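Local coordinates for methyl-CpG-binding domain protein 3 (Homo sapiens, PDB 6CCG) that binds methylated CpG DNA through its methyl-CpG-binding domain and probably takes part in transcriptional regulation, at residues W8-E20 / L55-G69. Sequence-based numbering, arbitrary orientation. Where two conformers were deposited one is given.
Sequences WECPALPQGWERE and LGGSMDLSTFDFRTG
Leu13 is the bump that enters the 55-69 segment: its CD2 methyl lies over one face of the Phe64 ring, 4.2 Å from the ring centroid and 19° off the normal. The same CD2 stands 3.7 Å from Leu55 CD1, with Leu61 CD2 and Met59 CE lining the rest of the hollow. Leu13 CG sits anti to its own carbonyl carbon (chi1 -60°), which carries the branch into this hollow. Leu55 fills a second recess, its CD1 resting over the six-membered ring of Trp17 at 3.9 Å from the centroid, a CH-pi contact, while its CD2 meets Pro14 CG tip to tip. Met59 closes the side, its bent chain bringing SD to 3.7 Å from Pro14 CD. At the edge of the Phe64 ring sits Ala12 CB, 3.8 Å from CE1. The polar end belongs to Arg19, whose extended chain passes Gly69, where a side chain would collide with it. Its NH2 donates to Arg67 O (2.7 Å, N-H...O 156°), an acceptor lying in the guanidinium plane, while Thr68 O stands over one face. A leucine in place of Arg19 would probably deprive Arg67 O of this donor and Glu21 of its salt-bridge mate. The Arg67 side chain packs on a DNA phosphate. Within the methyl-CpG-binding domain, the contact joins the loop between strands 6-9 and 18-23, and the start of strand 18-23, to residues 55-69; Leu51 of helix 48-55 touches both Trp17 and Phe64, Tyr37 of strand 33-38 adjoins Leu13 and Arg19, and strand 70-71 backs Met59 and Phe64 through Met71.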
loop_
_atom_site.group_PDB
_atom_site.type_symbol
_atom_site.label_atom_id
_atom_site.label_comp_id
_atom_site.label_asym_id
_atom_site.label_seq_id
_atom_site.Cartn_x
_atom_site.Cartn_y
_atom_site.Cartn_z
ATOM N N TRP A 8 8.742 2.723 2.762
ATOM C CA TRP A 8 9.194 2.207 4.073
ATOM C C TRP A 8 8.063 1.479 4.846
ATOM O O TRP A 8 6.973 1.227 4.289
ATOM C CB TRP A 8 9.875 3.319 4.905
ATOM C CG TRP A 8 9.061 4.540 5.214
ATOM C CD1 TRP A 8 8.255 4.735 6.297
ATOM C CD2 TRP A 8 9.058 5.778 4.481
ATOM N NE1 TRP A 8 7.718 6.008 6.276
ATOM C CE2 TRP A 8 8.192 6.673 5.174
ATOM C CE3 TRP A 8 9.700 6.219 3.308
ATOM C CZ2 TRP A 8 7.941 7.986 4.726
ATOM C CZ3 TRP A 8 9.451 7.523 2.854
ATOM C CH2 TRP A 8 8.567 8.394 3.567
ATOM N N GLU A 9 8.352 1.095 6.096
ATOM C CA GLU A 9 7.411 0.306 6.895
ATOM C C GLU A 9 6.050 0.994 7.006
ATOM O O GLU A 9 5.969 2.217 7.216
ATOM C CB GLU A 9 7.988 0.016 8.299
ATOM C CG GLU A 9 9.146 -0.975 8.312
ATOM C CD GLU A 9 8.767 -2.374 7.792
ATOM O OE1 GLU A 9 7.725 -2.918 8.225
ATOM O OE2 GLU A 9 9.526 -2.922 6.934
ATOM N N CYS A 10 4.986 0.211 6.806
ATOM C CA CYS A 10 3.621 0.684 7.001
ATOM C C CYS A 10 3.195 0.222 8.404
ATOM O O CYS A 10 2.965 -0.961 8.595
ATOM C CB CYS A 10 2.679 0.097 5.971
ATOM S SG CYS A 10 1.021 0.748 6.167
ATOM N N PRO A 11 3.093 1.151 9.357
ATOM C CA PRO A 11 2.738 0.755 10.713
ATOM C C PRO A 11 1.290 0.282 10.871
ATOM O O PRO A 11 0.986 -0.318 11.846
ATOM C CB PRO A 11 3.002 2.023 11.537
ATOM C CG PRO A 11 2.940 3.144 10.585
ATOM C CD PRO A 11 3.369 2.614 9.258
ATOM N N ALA A 12 0.417 0.574 9.917
ATOM C CA ALA A 12 -0.953 0.072 9.963
ATOM C C ALA A 12 -1.075 -1.446 9.649
ATOM O O ALA A 12 -2.127 -2.011 9.857
ATOM C CB ALA A 12 -1.834 0.873 9.023
ATOM N N LEU A 13 -0.006 -2.058 9.122
ATOM C CA LEU A 13 0.021 -3.482 8.733
ATOM C C LEU A 13 1.031 -4.254 9.633
ATOM O O LEU A 13 1.764 -3.641 10.395
ATOM C CB LEU A 13 0.402 -3.603 7.243
ATOM C CG LEU A 13 -0.539 -2.903 6.245
ATOM C CD1 LEU A 13 0.049 -2.954 4.857
ATOM C CD2 LEU A 13 -1.913 -3.540 6.250
ATOM N N PRO A 14 1.066 -5.600 9.540
ATOM C CA PRO A 14 1.939 -6.349 10.458
ATOM C C PRO A 14 3.420 -6.041 10.236
ATOM O O PRO A 14 3.788 -5.390 9.230
ATOM C CB PRO A 14 1.628 -7.818 10.121
ATOM C CG PRO A 14 0.248 -7.789 9.609
ATOM C CD PRO A 14 0.228 -6.518 8.758
ATOM N N GLN A 15 4.236 -6.499 11.161
ATOM C CA GLN A 15 5.703 -6.328 11.114
ATOM C C GLN A 15 6.265 -6.742 9.772
ATOM O O GLN A 15 5.913 -7.798 9.228
ATOM C CB GLN A 15 6.393 -7.146 12.234
ATOM N N GLY A 16 7.096 -5.870 9.209
ATOM C CA GLY A 16 7.767 -6.120 7.942
ATOM C C GLY A 16 7.033 -5.719 6.663
ATOM O O GLY A 16 7.624 -5.783 5.604
ATOM N N TRP A 17 5.747 -5.318 6.747
ATOM C CA TRP A 17 5.018 -4.880 5.547
ATOM C C TRP A 17 5.418 -3.433 5.241
ATOM O O TRP A 17 5.528 -2.601 6.156
ATOM C CB TRP A 17 3.502 -4.972 5.715
ATOM C CG TRP A 17 2.951 -6.360 5.551
ATOM C CD1 TRP A 17 2.964 -7.373 6.501
ATOM C CD2 TRP A 17 2.279 -6.891 4.412
ATOM N NE1 TRP A 17 2.340 -8.491 6.004
ATOM C CE2 TRP A 17 1.915 -8.238 4.730
ATOM C CE3 TRP A 17 1.951 -6.381 3.144
ATOM C CZ2 TRP A 17 1.239 -9.068 3.825
ATOM C CZ3 TRP A 17 1.290 -7.193 2.257
ATOM C CH2 TRP A 17 0.932 -8.550 2.613
ATOM N N GLU A 18 5.627 -3.145 3.975
ATOM C CA GLU A 18 6.035 -1.782 3.557
ATOM C C GLU A 18 5.050 -1.172 2.593
ATOM O O GLU A 18 4.340 -1.908 1.876
ATOM C CB GLU A 18 7.429 -1.834 2.962
ATOM C CG GLU A 18 8.495 -2.066 4.010
ATOM C CD GLU A 18 9.873 -2.293 3.447
ATOM O OE1 GLU A 18 10.069 -2.237 2.209
ATOM O OE2 GLU A 18 10.768 -2.527 4.262
ATOM N N ARG A 19 4.990 0.179 2.591
ATOM C CA ARG A 19 4.130 0.960 1.689
ATOM C C ARG A 19 5.028 1.814 0.749
ATOM O O ARG A 19 6.036 2.324 1.173
ATOM C CB ARG A 19 3.215 1.906 2.500
ATOM C CG ARG A 19 2.316 2.821 1.662
ATOM C CD ARG A 19 1.295 3.601 2.529
ATOM N NE ARG A 19 0.484 4.499 1.692
ATOM C CZ ARG A 19 0.861 5.709 1.288
ATOM N NH1 ARG A 19 2.052 6.230 1.646
ATOM N NH2 ARG A 19 0.036 6.429 0.526
ATOM N N GLU A 20 4.633 1.917 -0.519
ATOM C CA GLU A 20 5.400 2.649 -1.524
ATOM C C GLU A 20 4.465 3.543 -2.314
ATOM O O GLU A 20 3.363 3.125 -2.681
ATOM C CB GLU A 20 6.121 1.689 -2.482
ATOM C CG GLU A 20 6.860 2.349 -3.645
ATOM C CD GLU A 20 7.462 1.327 -4.575
ATOM O OE1 GLU A 20 6.693 0.600 -5.254
ATOM O OE2 GLU A 20 8.702 1.245 -4.628
ATOM N N LEU A 55 -4.036 -10.675 4.057
ATOM C CA LEU A 55 -4.146 -10.173 5.434
ATOM C C LEU A 55 -5.539 -10.172 6.037
ATOM O O LEU A 55 -5.668 -10.055 7.266
ATOM C CB LEU A 55 -3.591 -8.738 5.472
ATOM C CG LEU A 55 -2.089 -8.608 5.368
ATOM C CD1 LEU A 55 -1.724 -7.135 5.376
ATOM C CD2 LEU A 55 -1.395 -9.355 6.528
ATOM N N GLY A 56 -6.580 -10.311 5.197
ATOM C CA GLY A 56 -7.983 -10.265 5.638
ATOM C C GLY A 56 -8.298 -11.163 6.822
ATOM O O GLY A 56 -9.080 -10.784 7.689
ATOM N N GLY A 57 -7.686 -12.354 6.859
ATOM C CA GLY A 57 -7.814 -13.268 8.010
ATOM C C GLY A 57 -7.011 -12.760 9.194
ATOM O O GLY A 57 -7.581 -12.425 10.234
ATOM N N SER A 58 -5.683 -12.680 9.004
ATOM C CA SER A 58 -4.716 -12.136 9.997
ATOM C C SER A 58 -5.199 -10.908 10.782
ATOM O O SER A 58 -4.873 -10.768 11.962
ATOM C CB SER A 58 -3.399 -11.728 9.295
ATOM O OG SER A 58 -2.794 -12.815 8.628
ATOM N N MET A 59 -5.932 -10.002 10.111
ATOM C CA MET A 59 -6.330 -8.733 10.720
ATOM C C MET A 59 -7.541 -8.098 10.068
ATOM O O MET A 59 -7.898 -8.414 8.928
ATOM C CB MET A 59 -5.176 -7.755 10.610
ATOM C CG MET A 59 -4.775 -7.467 9.164
ATOM S SD MET A 59 -3.427 -6.334 9.073
ATOM C CE MET A 59 -4.199 -4.778 9.501
ATOM N N ASP A 60 -8.106 -7.134 10.782
ATOM C CA ASP A 60 -9.248 -6.346 10.329
ATOM C C ASP A 60 -8.790 -5.274 9.310
ATOM O O ASP A 60 -8.116 -4.321 9.678
ATOM C CB ASP A 60 -9.883 -5.677 11.557
ATOM C CG ASP A 60 -11.210 -4.990 11.266
ATOM O OD1 ASP A 60 -11.685 -4.993 10.114
ATOM O OD2 ASP A 60 -11.786 -4.454 12.239
ATOM N N LEU A 61 -9.163 -5.448 8.046
ATOM C CA LEU A 61 -8.912 -4.422 6.997
ATOM C C LEU A 61 -10.147 -3.618 6.601
ATOM O O LEU A 61 -10.085 -2.850 5.635
ATOM C CB LEU A 61 -8.305 -5.055 5.737
ATOM C CG LEU A 61 -6.905 -5.624 5.835
ATOM C CD1 LEU A 61 -6.516 -6.198 4.498
ATOM C CD2 LEU A 61 -5.882 -4.590 6.269
ATOM N N SER A 62 -11.244 -3.735 7.344
ATOM C CA SER A 62 -12.488 -3.042 6.955
ATOM C C SER A 62 -12.329 -1.500 6.906
ATOM O O SER A 62 -12.890 -0.854 6.021
ATOM C CB SER A 62 -13.637 -3.435 7.875
ATOM O OG SER A 62 -13.302 -3.209 9.225
ATOM N N THR A 63 -11.541 -0.934 7.827
ATOM C CA THR A 63 -11.299 0.529 7.875
ATOM C C THR A 63 -9.892 0.954 7.405
ATOM O O THR A 63 -9.480 2.088 7.647
ATOM C CB THR A 63 -11.513 1.064 9.298
ATOM O OG1 THR A 63 -10.588 0.434 10.189
ATOM C CG2 THR A 63 -12.945 0.825 9.757
ATOM N N PHE A 64 -9.159 0.043 6.757
ATOM C CA PHE A 64 -7.849 0.340 6.214
ATOM C C PHE A 64 -8.019 1.079 4.862
ATOM O O PHE A 64 -8.638 0.562 3.937
ATOM C CB PHE A 64 -7.035 -0.927 6.005
ATOM C CG PHE A 64 -5.676 -0.686 5.408
ATOM C CD1 PHE A 64 -4.665 -0.064 6.159
ATOM C CD2 PHE A 64 -5.401 -1.056 4.115
ATOM C CE1 PHE A 64 -3.397 0.172 5.611
ATOM C CE2 PHE A 64 -4.134 -0.829 3.557
ATOM C CZ PHE A 64 -3.129 -0.221 4.317
ATOM N N ASP A 65 -7.465 2.280 4.794
ATOM C CA ASP A 65 -7.537 3.132 3.587
ATOM C C ASP A 65 -6.293 2.856 2.784
ATOM O O ASP A 65 -5.195 3.312 3.129
ATOM C CB ASP A 65 -7.635 4.599 3.981
ATOM C CG ASP A 65 -7.796 5.548 2.742
ATOM O OD1 ASP A 65 -6.989 5.497 1.826
ATOM O OD2 ASP A 65 -8.744 6.268 2.701
ATOM N N PHE A 66 -6.457 2.080 1.722
ATOM C CA PHE A 66 -5.348 1.641 0.893
ATOM C C PHE A 66 -4.558 2.855 0.395
ATOM O O PHE A 66 -3.338 2.862 0.431
ATOM C CB PHE A 66 -5.879 0.818 -0.281
ATOM C CG PHE A 66 -4.810 0.211 -1.155
ATOM C CD1 PHE A 66 -4.268 0.930 -2.237
ATOM C CD2 PHE A 66 -4.366 -1.074 -0.921
ATOM C CE1 PHE A 66 -3.289 0.351 -3.046
ATOM C CE2 PHE A 66 -3.369 -1.659 -1.721
ATOM C CZ PHE A 66 -2.838 -0.951 -2.795
ATOM N N ARG A 67 -5.267 3.886 -0.012
ATOM C CA ARG A 67 -4.619 5.053 -0.645
ATOM C C ARG A 67 -3.677 5.763 0.341
ATOM O O ARG A 67 -2.542 6.093 -0.038
ATOM C CB ARG A 67 -5.668 6.012 -1.196
ATOM C CG ARG A 67 -5.096 7.176 -2.030
ATOM C CD ARG A 67 -6.215 8.070 -2.547
ATOM N NE ARG A 67 -6.979 8.727 -1.444
ATOM C CZ ARG A 67 -6.557 9.780 -0.705
ATOM N NH1 ARG A 67 -5.347 10.352 -0.905
ATOM N NH2 ARG A 67 -7.349 10.266 0.269
ATOM N N THR A 68 -4.128 5.950 1.605
ATOM C CA THR A 68 -3.322 6.651 2.620
ATOM C C THR A 68 -2.432 5.748 3.481
ATOM O O THR A 68 -1.541 6.239 4.091
ATOM C CB THR A 68 -4.200 7.487 3.616
ATOM O OG1 THR A 68 -5.028 6.613 4.384
ATOM C CG2 THR A 68 -5.072 8.468 2.886
ATOM N N GLY A 69 -2.696 4.432 3.509
ATOM C CA GLY A 69 -1.937 3.486 4.345
ATOM C C GLY A 69 -2.284 3.468 5.820
ATOM O O GLY A 69 -1.525 2.928 6.615
#